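Local coordinates for protein zinc chaperone AztD (Citrobacter koseri, PDB 6N01) that binds zinc in the periplasm as a chaperone and hands one zinc ion directly to the solute-binding protein AztC of the AztABCD transport system, at residues A[117-122]-A[155-160]; A[224-229]-A[269-274]; A[128-133]-A[173-178]; A[140-145]-A[165-170]. All coordinates share one frame; numbering follows the deposited sequence. Where two conformers were deposited one is given.

Overall arrangement
Eight four-stranded antiparallel sheets form an eight-bladed beta-propeller, and all four contacts concern how neighbouring blades meet or connect. Contacts 1 and 4 touch: Gln145 NE2 probably donates to Thr120 O at 2.8 Å, while Gly140 N and Lys122 O are 3.0 Å apart. Contacts 2 and 3 also touch, through Phe225, whose CE1 lies 3.4 Å from Val173 CG2. Contact 4 is nested inside the chain loop closed by contact 3. High-affinity zinc site 1 is made by His126, His169 and His216. Contact 4 contains His169, and the side chain of Val128 in contact 3 is about 5 Å from that of His126. The centres of contacts 1 and 2 are about 28 Å apart.

Contact 1 (A[117-122]-A[155-160]); sequences LELTGK and GQKNIT
Lys157 passes its long side chain across Leu117 and reaches on to the backbone of Glu118. Its CG stands anti to the backbone N (chi1 175°), and the rest of the chain is extended. The aliphatic part therefore runs past the leucine before the amine arrives at the carbonyl. Lys157 CB is 3.9 Å from Leu117 CG, and the two side chains cross obliquely. Further along, Lys157 CE is 4.1 Å from Leu119 CD1. The tip then gives a short bond, with Lys157 NZ 2.6 Å from Glu118 O. The amine comes nearly along the C=O axis (166°). This places a positive charge at the carbonyl of Glu118, which probably polarises it.

Leu119 uses the same methyl for a second partner. Its CD1 lies 4.0 Å from Ile159 CD1, and the two branches meet at a slant. Both residues also rest on Gln145 and Leu147 of strand 143-148, and Leu117 touches Val152 of helix 149-153. Gly155 ends that helix as the C-prime residue of a Schellman motif, and the chain then turns into the segment carrying Lys157. Strand 113-120 is the last strand of one sheet, and 155-160 leads to strand 160-163, the last of the next. The outermost strand of one beta-propeller blade here meets the loop that leads into the outermost strand of the next.

Contact 2 (A[224-229]-A[269-274]); sequences TFALSC and QYFIGN
Phe271 lies between two strands and meets Ala226 and Thr224. From CB, which points toward strand 224-228, CG turns anti to the carbonyl carbon (chi1 -55°). Phe271 CG is 4.1 Å from Ala226 CB. Further out, Phe271 CD2 is 3.9 Å from the same methyl, and Phe271 CE2 is 3.7 Å from it. CD1 and CE1 lie under this methyl too, and CE1 also nears Thr224 O. Ala226 CB thus sits above the centre of one ring face, 3.6 Å from the Phe271 centroid and 9° off the normal. This is a CH-pi contact. Phe271 CE2 also approaches Thr224 CG2 at 4.1 Å. At the tip, Phe271 CZ has Thr224 O 3.7 Å away, at the edge of the ring and in its plane.

Strands 224-228 and 271-274 belong to neighbouring propeller blades. Their axes come within 9.5 Å and run nearly parallel, 11° apart. Leu235 and Pro285 add further packing around the ring. Gln269 lies beside Thr224, but its NE2 bonds to Asp223 OD1 and Ser221 O. No hydrogen bond crosses between the two segments. The blades are joined here by dispersion and methyl-to-ring packing, and the nearby amide nitrogen of Gln269 is bonded to Asp223 and Ser221 instead.

Contact 3 (A[128-133]-A[173-178]); sequences VERQGK and VPYDNY
Arg130 and Lys133, the first and last residues of a type I' turn, reach from one propeller blade to Pro174, Tyr175 and Asp176 of the next. The turn joins strands 124-130 and 133-138, and strand 172-174 is the first strand of the following blade. Arg130 grips a single oxygen side-on with two nitrogens. Arg130 NE is 3.0 Å from Pro174 O, with an N-H...O angle of 151°, and Arg130 NH2 is 3.1 Å from Pro174 O. The oxygen lies in the guanidinium plane. A bend at chi3 (17°) turns the group across the chain so that it also lies flat on Tyr175. The centres of the Arg130 guanidinium and the Tyr175 ring are 4.1 Å apart, with the planes at 26°.

Lys133 packs its CB 3.8 Å from Pro174 CB. Its chain then bends twice and carries NZ to Asp176 OD1 at 2.8 Å. In this salt bridge NZ comes from above the carboxylate plane. Lys133 NZ also donates to Gln131 OE1 at 3.0 Å, and a water links that oxygen to Asp176 OD2. Deeper down, Val128 CG1 meets Pro174 CD at 3.7 Å, and Phe225 packs on Val128, Arg130, Val173 and Tyr175. The paired bonds and the stack together fix the rotation of the guanidinium, and the nearby carboxylate probably helps to balance the two positive charges.

Contact 4 (A[140-145]-A[165-170]); sequences GEDSAQ and VAPHHG
Gly140 and Glu141 bring their backbone against Pro167, where a hairpin loop meets the connection between two propeller blades. Residues 140-142 lie in the turn between strands 133-138 and 143-148, and 143-145 begin the second strand. Segment 165-170 leads from strand 160-163, the last of this blade, to strand 172-174 of the next. The touching parts run in nearly opposite directions.

Gly140 comes first, with its C 3.9 Å from Pro167 CB. Its backbone also pairs with Lys122. Glu141 follows; its CB points away, and OE2 accepts from Lys122 N. Its carbonyl does the work here. Glu141 O is 3.3 Å from Pro167 CA in a CA-H...O contact, with an angle of 134° at the hydrogen. The same oxygen accepts from a water at 2.7 Å, and that water accepts from His168 N at 3.0 Å. Asp142 lies alongside the proline ring, pointing the same way. Its OD1 is 3.0 Å from Pro167 CD and 3.2 Å from Pro167 CG.

Beyond Pro167, His169 is a ligand of zinc site 1, and its ND1 bonds to Asp139 OD2. The preceding imidazole turns back on its own loop: His168 ND1 donates to Ala166 O at 2.6 Å, almost straight at 167°, with the oxygen in the ring plane.

Contact 1 (A[117-122]-A[155-160])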
loop_
_atom_site.group_PDB
_atom_site.type_symbol
_atom_site.label_atom_id
_atom_site.label_comp_id
_atom_site.label_asym_id
_atom_site.label_seq_id
_atom_site.Cartn_x
_atom_site.Cartn_y
_atom_site.Cartn_z
ATOM N N LEU A 117 0.448 -4.111 21.396
ATOM C CA LEU A 117 1.700 -3.804 20.724
ATOM C C LEU A 117 1.553 -2.498 19.953
ATOM O O LEU A 117 0.592 -2.316 19.202
ATOM C CB LEU A 117 2.066 -4.948 19.781
ATOM C CG LEU A 117 3.457 -4.940 19.131
ATOM C CD1 LEU A 117 3.942 -6.369 19.247
ATOM C CD2 LEU A 117 3.541 -4.488 17.680
ATOM N N GLU A 118 2.486 -1.579 20.166
ATOM C CA GLU A 118 2.612 -0.348 19.400
ATOM C C GLU A 118 4.071 -0.110 19.071
ATOM O O GLU A 118 4.954 -0.435 19.863
ATOM C CB GLU A 118 2.103 0.875 20.145
ATOM C CG GLU A 118 0.614 0.977 20.358
ATOM C CD GLU A 118 0.272 2.330 20.979
ATOM O OE1 GLU A 118 1.225 3.012 21.422
ATOM O OE2 GLU A 118 -0.914 2.725 21.020
ATOM N N LEU A 119 4.315 0.391 17.883
ATOM C CA LEU A 119 5.630 0.860 17.489
ATOM C C LEU A 119 5.769 2.362 17.734
ATOM O O LEU A 119 4.842 3.140 17.475
ATOM C CB LEU A 119 5.850 0.508 16.020
ATOM C CG LEU A 119 6.495 -0.851 15.691
ATOM C CD1 LEU A 119 6.083 -1.986 16.594
ATOM C CD2 LEU A 119 6.153 -1.182 14.221
ATOM N N THR A 120 6.931 2.779 18.237
ATOM C CA THR A 120 7.126 4.175 18.608
ATOM C C THR A 120 8.358 4.729 17.919
ATOM O O THR A 120 9.350 4.027 17.695
ATOM C CB THR A 120 7.252 4.369 20.137
ATOM O OG1 THR A 120 8.358 3.600 20.641
ATOM C CG2 THR A 120 5.970 3.930 20.832
ATOM N N GLY A 121 8.265 6.001 17.596
ATOM C CA GLY A 121 9.274 6.711 16.846
ATOM C C GLY A 121 8.685 7.931 16.175
ATOM O O GLY A 121 7.470 8.058 15.983
ATOM N N LYS A 122 9.577 8.846 15.805
ATOM C CA LYS A 122 9.177 10.116 15.215
ATOM C C LYS A 122 8.744 9.944 13.771
ATOM O O LYS A 122 9.538 9.502 12.931
ATOM C CB LYS A 122 10.311 11.131 15.290
ATOM C CG LYS A 122 10.464 11.743 16.677
ATOM C CD LYS A 122 11.901 12.093 17.019
ATOM C CE LYS A 122 11.989 12.591 18.451
ATOM N NZ LYS A 122 13.361 13.027 18.817
ATOM N N GLY A 155 0.963 -11.189 20.581
ATOM C CA GLY A 155 1.161 -10.249 21.644
ATOM C C GLY A 155 2.607 -9.984 21.979
ATOM O O GLY A 155 2.891 -9.463 23.067
ATOM N N GLN A 156 3.533 -10.377 21.110
ATOM C CA GLN A 156 4.944 -10.128 21.329
ATOM C C GLN A 156 5.464 -8.996 20.451
ATOM O O GLN A 156 5.087 -8.854 19.284
ATOM C CB GLN A 156 5.754 -11.397 21.084
ATOM C CG GLN A 156 5.214 -12.594 21.830
ATOM C CD GLN A 156 6.211 -13.731 21.853
ATOM O OE1 GLN A 156 7.349 -13.567 21.422
ATOM N NE2 GLN A 156 5.800 -14.879 22.374
ATOM N N LYS A 157 6.401 -8.241 21.009
ATOM C CA LYS A 157 7.043 -7.107 20.349
ATOM C C LYS A 157 8.550 -7.379 20.346
ATOM O O LYS A 157 9.242 -7.109 21.330
ATOM C CB LYS A 157 6.696 -5.823 21.054
ATOM C CG LYS A 157 7.417 -4.647 20.495
ATOM C CD LYS A 157 6.920 -3.351 21.110
ATOM C CE LYS A 157 7.533 -2.172 20.395
ATOM N NZ LYS A 157 7.210 -0.919 21.100
ATOM N N ASN A 158 9.039 -7.974 19.260
ATOM C CA ASN A 158 10.448 -8.323 19.086
ATOM C C ASN A 158 10.992 -7.549 17.886
ATOM O O ASN A 158 10.835 -7.972 16.737
ATOM C CB ASN A 158 10.576 -9.834 18.891
ATOM C CG ASN A 158 9.725 -10.625 19.905
ATOM O OD1 ASN A 158 9.303 -10.088 20.941
ATOM N ND2 ASN A 158 9.487 -11.901 19.616
ATOM N N ILE A 159 11.653 -6.444 18.168
ATOM C CA ILE A 159 12.030 -5.438 17.194
ATOM C C ILE A 159 13.511 -5.520 16.922
ATOM O O ILE A 159 14.299 -5.722 17.845
ATOM C CB ILE A 159 11.692 -4.037 17.717
ATOM C CG1 ILE A 159 10.250 -3.993 18.229
ATOM C CG2 ILE A 159 12.005 -2.980 16.657
ATOM C CD1 ILE A 159 9.208 -4.448 17.245
ATOM N N THR A 160 13.886 -5.407 15.657
ATOM C CA THR A 160 15.269 -5.167 15.268
ATOM C C THR A 160 15.378 -3.786 14.662
ATOM O O THR A 160 14.834 -3.547 13.588
ATOM C CB THR A 160 15.762 -6.203 14.255
ATOM O OG1 THR A 160 15.688 -7.514 14.826
ATOM C CG2 THR A 160 17.188 -5.923 13.861
#

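Contact 2 (A[224-229]-A[269-274])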
loop_
_atom_site.group_PDB
_atom_site.type_symbol
_atom_site.label_atom_id
_atom_site.label_comp_id
_atom_site.label_asym_id
_atom_site.label_seq_id
_atom_site.Cartn_x
_atom_site.Cartn_y
_atom_site.Cartn_z
ATOM N N THR A 224 8.759 -9.924 -6.574
ATOM C CA THR A 224 9.495 -8.767 -7.065
ATOM C C THR A 224 9.012 -7.522 -6.337
ATOM O O THR A 224 7.814 -7.309 -6.162
ATOM C CB THR A 224 9.334 -8.664 -8.591
ATOM O OG1 THR A 224 9.829 -9.880 -9.181
ATOM C CG2 THR A 224 10.100 -7.485 -9.198
ATOM N N PHE A 225 9.946 -6.721 -5.900
ATOM C CA PHE A 225 9.637 -5.482 -5.237
ATOM C C PHE A 225 10.235 -4.350 -6.046
ATOM O O PHE A 225 11.337 -4.486 -6.587
ATOM C CB PHE A 225 10.157 -5.468 -3.809
ATOM C CG PHE A 225 9.464 -4.471 -2.922
ATOM C CD1 PHE A 225 9.885 -3.154 -2.879
ATOM C CD2 PHE A 225 8.349 -4.842 -2.176
ATOM C CE1 PHE A 225 9.266 -2.268 -2.087
ATOM C CE2 PHE A 225 7.717 -3.938 -1.359
ATOM C CZ PHE A 225 8.156 -2.650 -1.323
ATOM N N ALA A 226 9.488 -3.253 -6.164
ATOM C CA ALA A 226 9.895 -2.119 -6.984
ATOM C C ALA A 226 9.992 -0.827 -6.170
ATOM O O ALA A 226 9.122 -0.528 -5.348
ATOM C CB ALA A 226 8.924 -1.923 -8.140
ATOM N N LEU A 227 11.048 -0.052 -6.430
ATOM C CA LEU A 227 11.199 1.306 -5.938
ATOM C C LEU A 227 11.346 2.202 -7.153
ATOM O O LEU A 227 12.141 1.902 -8.044
ATOM C CB LEU A 227 12.410 1.433 -5.033
ATOM C CG LEU A 227 12.581 0.459 -3.846
ATOM C CD1 LEU A 227 13.943 0.671 -3.208
ATOM C CD2 LEU A 227 11.495 0.657 -2.782
ATOM N N SER A 228 10.555 3.272 -7.215
ATOM C CA SER A 228 10.605 4.197 -8.339
ATOM C C SER A 228 11.515 5.385 -8.036
ATOM O O SER A 228 11.731 5.768 -6.877
ATOM C CB SER A 228 9.195 4.672 -8.720
ATOM O OG SER A 228 8.418 5.064 -7.593
ATOM N N CYS A 229 12.079 5.947 -9.104
ATOM C CA CYS A 229 12.890 7.150 -9.009
ATOM C C CYS A 229 12.817 7.895 -10.341
ATOM O O CYS A 229 11.998 7.581 -11.204
ATOM C CB CYS A 229 14.321 6.803 -8.587
ATOM S SG CYS A 229 15.384 6.187 -9.887
ATOM N N GLN A 269 1.860 -10.555 -12.065
ATOM C CA GLN A 269 2.998 -9.767 -11.629
ATOM C C GLN A 269 3.147 -8.507 -12.502
ATOM O O GLN A 269 3.455 -8.611 -13.689
ATOM C CB GLN A 269 4.195 -10.705 -11.646
ATOM C CG GLN A 269 5.311 -10.336 -10.831
ATOM C CD GLN A 269 6.145 -11.603 -10.485
ATOM O OE1 GLN A 269 6.231 -12.581 -11.249
ATOM N NE2 GLN A 269 6.786 -11.537 -9.374
ATOM N N TYR A 270 2.939 -7.314 -11.912
ATOM C CA TYR A 270 3.119 -6.016 -12.603
ATOM C C TYR A 270 3.073 -4.881 -11.576
ATOM O O TYR A 270 2.670 -5.068 -10.433
ATOM C CB TYR A 270 2.061 -5.805 -13.701
ATOM C CG TYR A 270 0.667 -5.650 -13.154
ATOM C CD1 TYR A 270 0.207 -4.412 -12.766
ATOM C CD2 TYR A 270 -0.149 -6.729 -12.980
ATOM C CE1 TYR A 270 -1.045 -4.248 -12.234
ATOM C CE2 TYR A 270 -1.407 -6.584 -12.450
ATOM C CZ TYR A 270 -1.849 -5.324 -12.074
ATOM O OH TYR A 270 -3.092 -5.109 -11.527
ATOM N N PHE A 271 3.478 -3.690 -12.004
ATOM C CA PHE A 271 3.357 -2.487 -11.215
ATOM C C PHE A 271 2.578 -1.427 -11.997
ATOM O O PHE A 271 2.620 -1.372 -13.235
ATOM C CB PHE A 271 4.740 -1.976 -10.829
ATOM C CG PHE A 271 5.540 -2.997 -10.143
ATOM C CD1 PHE A 271 5.240 -3.346 -8.860
ATOM C CD2 PHE A 271 6.561 -3.645 -10.781
ATOM C CE1 PHE A 271 5.971 -4.353 -8.215
ATOM C CE2 PHE A 271 7.282 -4.635 -10.128
ATOM C CZ PHE A 271 6.980 -4.965 -8.871
ATOM N N ILE A 272 1.845 -0.617 -11.264
ATOM C CA ILE A 272 1.211 0.579 -11.809
ATOM C C ILE A 272 1.792 1.759 -11.073
ATOM O O ILE A 272 1.924 1.721 -9.842
ATOM C CB ILE A 272 -0.330 0.555 -11.701
ATOM C CG1 ILE A 272 -0.869 -0.580 -12.561
ATOM C CG2 ILE A 272 -0.920 1.881 -12.209
ATOM C CD1 ILE A 272 -2.379 -0.751 -12.598
ATOM N N GLY A 273 2.264 2.751 -11.833
ATOM C CA GLY A 273 2.744 3.974 -11.237
ATOM C C GLY A 273 2.044 5.177 -11.842
ATOM O O GLY A 273 1.504 5.121 -12.945
ATOM N N ASN A 274 2.080 6.274 -11.106
ATOM C CA ASN A 274 1.754 7.542 -11.724
ATOM C C ASN A 274 2.879 7.889 -12.692
ATOM O O ASN A 274 3.963 7.315 -12.635
ATOM C CB ASN A 274 1.575 8.642 -10.667
ATOM C CG ASN A 274 2.819 8.882 -9.876
ATOM O OD1 ASN A 274 3.720 8.038 -9.813
ATOM N ND2 ASN A 274 2.891 10.046 -9.260
#

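Contact 3 (A[128-133]-A[173-178])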
loop_
_atom_site.group_PDB
_atom_site.type_symbol
_atom_site.label_atom_id
_atom_site.label_comp_id
_atom_site.label_asym_id
_atom_site.label_seq_id
_atom_site.Cartn_x
_atom_site.Cartn_y
_atom_site.Cartn_z
ATOM N N VAL A 128 6.087 -1.556 4.986
ATOM C CA VAL A 128 6.241 -2.627 3.988
ATOM C C VAL A 128 6.185 -3.980 4.696
ATOM O O VAL A 128 7.066 -4.290 5.511
ATOM C CB VAL A 128 7.576 -2.493 3.221
ATOM C CG1 VAL A 128 7.746 -3.619 2.213
ATOM C CG2 VAL A 128 7.671 -1.162 2.561
ATOM N N GLU A 129 5.240 -4.836 4.300
ATOM C CA GLU A 129 5.210 -6.204 4.808
ATOM C C GLU A 129 5.271 -7.218 3.671
ATOM O O GLU A 129 4.681 -7.038 2.612
ATOM C CB GLU A 129 3.975 -6.475 5.708
ATOM C CG GLU A 129 3.982 -7.890 6.341
ATOM C CD GLU A 129 3.341 -8.934 5.407
ATOM O OE1 GLU A 129 2.743 -8.525 4.390
ATOM O OE2 GLU A 129 3.395 -10.138 5.687
ATOM N N ARG A 130 5.989 -8.293 3.944
ATOM C CA ARG A 130 6.297 -9.315 2.969
ATOM C C ARG A 130 6.517 -10.640 3.681
ATOM O O ARG A 130 7.392 -10.757 4.522
ATOM C CB ARG A 130 7.579 -8.937 2.246
ATOM C CG ARG A 130 7.418 -8.304 0.878
ATOM C CD ARG A 130 8.758 -8.032 0.186
ATOM N NE ARG A 130 9.861 -8.768 0.782
ATOM C CZ ARG A 130 10.177 -10.018 0.483
ATOM N NH1 ARG A 130 9.522 -10.667 -0.458
ATOM N NH2 ARG A 130 11.168 -10.606 1.117
ATOM N N GLN A 131 5.717 -11.630 3.337
ATOM C CA GLN A 131 5.901 -12.996 3.872
ATOM C C GLN A 131 5.993 -12.970 5.400
ATOM O O GLN A 131 6.744 -13.724 6.015
ATOM C CB GLN A 131 7.136 -13.671 3.241
ATOM C CG GLN A 131 7.097 -13.632 1.725
ATOM C CD GLN A 131 8.357 -14.130 1.055
ATOM O OE1 GLN A 131 9.470 -13.894 1.523
ATOM N NE2 GLN A 131 8.186 -14.817 -0.066
ATOM N N GLY A 132 5.201 -12.101 6.021
ATOM C CA GLY A 132 5.194 -11.966 7.465
ATOM C C GLY A 132 6.326 -11.136 8.055
ATOM O O GLY A 132 6.298 -10.839 9.251
ATOM N N LYS A 133 7.312 -10.735 7.267
ATOM C CA LYS A 133 8.348 -9.822 7.748
ATOM C C LYS A 133 7.875 -8.396 7.544
ATOM O O LYS A 133 7.268 -8.084 6.520
ATOM C CB LYS A 133 9.650 -10.052 6.983
ATOM C CG LYS A 133 10.201 -11.508 7.034
ATOM C CD LYS A 133 11.468 -11.667 6.174
ATOM C CE LYS A 133 11.125 -11.831 4.683
ATOM N NZ LYS A 133 10.669 -13.193 4.218
ATOM N N VAL A 173 12.538 -2.361 2.881
ATOM C CA VAL A 173 11.888 -3.579 2.410
ATOM C C VAL A 173 12.523 -4.760 3.151
ATOM O O VAL A 173 13.748 -4.915 3.095
ATOM C CB VAL A 173 12.044 -3.735 0.892
ATOM C CG1 VAL A 173 11.147 -4.807 0.360
ATOM C CG2 VAL A 173 11.824 -2.419 0.197
ATOM N N PRO A 174 11.760 -5.585 3.880
ATOM C CA PRO A 174 12.374 -6.666 4.676
ATOM C C PRO A 174 12.567 -7.926 3.864
ATOM O O PRO A 174 11.693 -8.338 3.098
ATOM C CB PRO A 174 11.340 -6.905 5.777
ATOM C CG PRO A 174 10.055 -6.664 5.113
ATOM C CD PRO A 174 10.301 -5.580 4.079
ATOM N N TYR A 175 13.745 -8.533 4.019
ATOM C CA TYR A 175 14.132 -9.754 3.324
ATOM C C TYR A 175 14.623 -10.786 4.353
ATOM O O TYR A 175 14.582 -10.551 5.556
ATOM C CB TYR A 175 15.165 -9.416 2.236
ATOM C CG TYR A 175 14.488 -8.790 1.024
ATOM C CD1 TYR A 175 13.859 -9.577 0.079
ATOM C CD2 TYR A 175 14.422 -7.393 0.867
ATOM C CE1 TYR A 175 13.220 -8.999 -1.001
ATOM C CE2 TYR A 175 13.823 -6.842 -0.186
ATOM C CZ TYR A 175 13.218 -7.647 -1.125
ATOM O OH TYR A 175 12.587 -7.078 -2.188
ATOM N N ASP A 176 14.980 -11.990 3.910
ATOM C CA ASP A 176 15.484 -12.982 4.859
ATOM C C ASP A 176 16.916 -12.605 5.200
ATOM O O ASP A 176 17.793 -12.660 4.325
ATOM C CB ASP A 176 15.422 -14.412 4.321
ATOM C CG ASP A 176 14.001 -14.871 4.062
ATOM O OD1 ASP A 176 13.116 -14.481 4.869
ATOM O OD2 ASP A 176 13.789 -15.648 3.095
ATOM N N ASN A 177 17.136 -12.181 6.453
ATOM C CA ASN A 177 18.462 -11.896 7.003
ATOM C C ASN A 177 19.067 -10.624 6.418
ATOM O O ASN A 177 20.251 -10.349 6.637
ATOM C CB ASN A 177 19.414 -13.073 6.773
ATOM C CG ASN A 177 18.809 -14.405 7.235
ATOM O OD1 ASN A 177 18.356 -14.513 8.368
ATOM N ND2 ASN A 177 18.755 -15.399 6.335
ATOM N N TYR A 178 18.278 -9.842 5.689
ATOM C CA TYR A 178 18.723 -8.613 5.051
ATOM C C TYR A 178 17.542 -7.658 4.962
ATOM O O TYR A 178 16.384 -8.047 5.150
ATOM C CB TYR A 178 19.268 -8.855 3.642
ATOM C CG TYR A 178 20.482 -9.751 3.558
ATOM C CD1 TYR A 178 21.764 -9.229 3.697
ATOM C CD2 TYR A 178 20.344 -11.122 3.308
ATOM C CE1 TYR A 178 22.886 -10.051 3.626
ATOM C CE2 TYR A 178 21.453 -11.947 3.230
ATOM C CZ TYR A 178 22.728 -11.403 3.397
ATOM O OH TYR A 178 23.844 -12.210 3.314
HETATM O O HOH W 1 11.642 -16.268 1.983
#

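Contact 4 (A[140-145]-A[165-170])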
loop_
_atom_site.group_PDB
_atom_site.type_symbol
_atom_site.label_atom_id
_atom_site.label_comp_id
_atom_site.label_asym_id
_atom_site.label_seq_id
_atom_site.Cartn_x
_atom_site.Cartn_y
_atom_site.Cartn_z
ATOM N N GLY A 140 11.650 10.526 11.124
ATOM C CA GLY A 140 12.407 11.300 12.076
ATOM C C GLY A 140 13.408 10.518 12.894
ATOM O O GLY A 140 13.846 11.037 13.927
ATOM N N GLU A 141 13.729 9.271 12.513
ATOM C CA GLU A 141 14.645 8.406 13.240
ATOM C C GLU A 141 15.809 7.981 12.355
ATOM O O GLU A 141 15.707 7.953 11.129
ATOM C CB GLU A 141 13.942 7.151 13.756
ATOM C CG GLU A 141 12.788 7.369 14.727
ATOM C CD GLU A 141 13.243 7.763 16.149
ATOM O OE1 GLU A 141 14.373 7.402 16.571
ATOM O OE2 GLU A 141 12.453 8.423 16.855
ATOM N N ASP A 142 16.915 7.621 13.008
ATOM C CA ASP A 142 18.095 7.054 12.364
ATOM C C ASP A 142 17.954 5.562 12.128
ATOM O O ASP A 142 18.945 4.918 11.761
ATOM C CB ASP A 142 19.355 7.215 13.230
ATOM C CG ASP A 142 19.469 8.559 13.883
ATOM O OD1 ASP A 142 19.393 9.586 13.166
ATOM O OD2 ASP A 142 19.657 8.576 15.122
ATOM N N SER A 143 16.787 4.994 12.420
ATOM C CA SER A 143 16.558 3.570 12.303
ATOM C C SER A 143 15.169 3.283 11.758
ATOM O O SER A 143 14.233 4.071 11.939
ATOM C CB SER A 143 16.677 2.885 13.652
ATOM O OG SER A 143 18.018 2.938 14.091
ATOM N N ALA A 144 15.070 2.138 11.084
ATOM C CA ALA A 144 13.824 1.485 10.739
ATOM C C ALA A 144 13.662 0.273 11.644
ATOM O O ALA A 144 14.652 -0.332 12.087
ATOM C CB ALA A 144 13.830 1.071 9.269
ATOM N N GLN A 145 12.413 -0.114 11.881
ATOM C CA GLN A 145 12.077 -1.177 12.825
ATOM C C GLN A 145 11.579 -2.383 12.038
ATOM O O GLN A 145 10.650 -2.266 11.248
ATOM C CB GLN A 145 11.020 -0.694 13.816
ATOM C CG GLN A 145 11.494 0.503 14.616
ATOM C CD GLN A 145 10.538 0.978 15.669
ATOM O OE1 GLN A 145 9.671 0.240 16.126
ATOM N NE2 GLN A 145 10.742 2.210 16.124
ATOM N N VAL A 165 21.436 5.349 8.514
ATOM C CA VAL A 165 22.474 6.351 8.302
ATOM C C VAL A 165 21.977 7.715 8.780
ATOM O O VAL A 165 22.565 8.294 9.699
ATOM C CB VAL A 165 22.938 6.373 6.832
ATOM C CG1 VAL A 165 23.984 7.440 6.618
ATOM C CG2 VAL A 165 23.521 5.046 6.468
ATOM N N ALA A 166 20.887 8.226 8.193
ATOM C CA ALA A 166 20.343 9.518 8.597
ATOM C C ALA A 166 18.820 9.545 8.464
ATOM O O ALA A 166 18.266 8.927 7.543
ATOM C CB ALA A 166 20.950 10.646 7.752
ATOM N N PRO A 167 18.124 10.286 9.329
ATOM C CA PRO A 167 16.666 10.417 9.186
ATOM C C PRO A 167 16.305 10.994 7.833
ATOM O O PRO A 167 16.928 11.945 7.356
ATOM C CB PRO A 167 16.272 11.367 10.322
ATOM C CG PRO A 167 17.352 11.180 11.339
ATOM C CD PRO A 167 18.610 10.934 10.557
ATOM N N HIS A 168 15.317 10.386 7.194
ATOM C CA HIS A 168 14.837 10.915 5.930
ATOM C C HIS A 168 13.520 10.224 5.597
ATOM O O HIS A 168 13.092 9.299 6.293
ATOM C CB HIS A 168 15.885 10.739 4.837
ATOM C CG HIS A 168 16.205 9.317 4.497
ATOM N ND1 HIS A 168 17.027 8.533 5.273
ATOM C CD2 HIS A 168 15.865 8.559 3.427
ATOM C CE1 HIS A 168 17.167 7.348 4.706
ATOM N NE2 HIS A 168 16.474 7.340 3.583
ATOM N N HIS A 169 12.855 10.724 4.556
ATOM C CA HIS A 169 11.611 10.122 4.069
ATOM C C HIS A 169 11.991 9.021 3.100
ATOM O O HIS A 169 12.237 9.275 1.920
ATOM C CB HIS A 169 10.698 11.129 3.385
ATOM C CG HIS A 169 9.401 10.527 2.939
ATOM N ND1 HIS A 169 8.399 10.171 3.820
ATOM C CD2 HIS A 169 8.982 10.134 1.713
ATOM C CE1 HIS A 169 7.404 9.623 3.147
ATOM N NE2 HIS A 169 7.732 9.589 1.867
ATOM N N GLY A 170 12.055 7.794 3.604
ATOM C CA GLY A 170 12.572 6.711 2.809
ATOM C C GLY A 170 11.734 5.461 2.917
ATOM O O GLY A 170 10.540 5.539 3.216
HETATM O O HOH W 2 14.584 7.960 8.718
#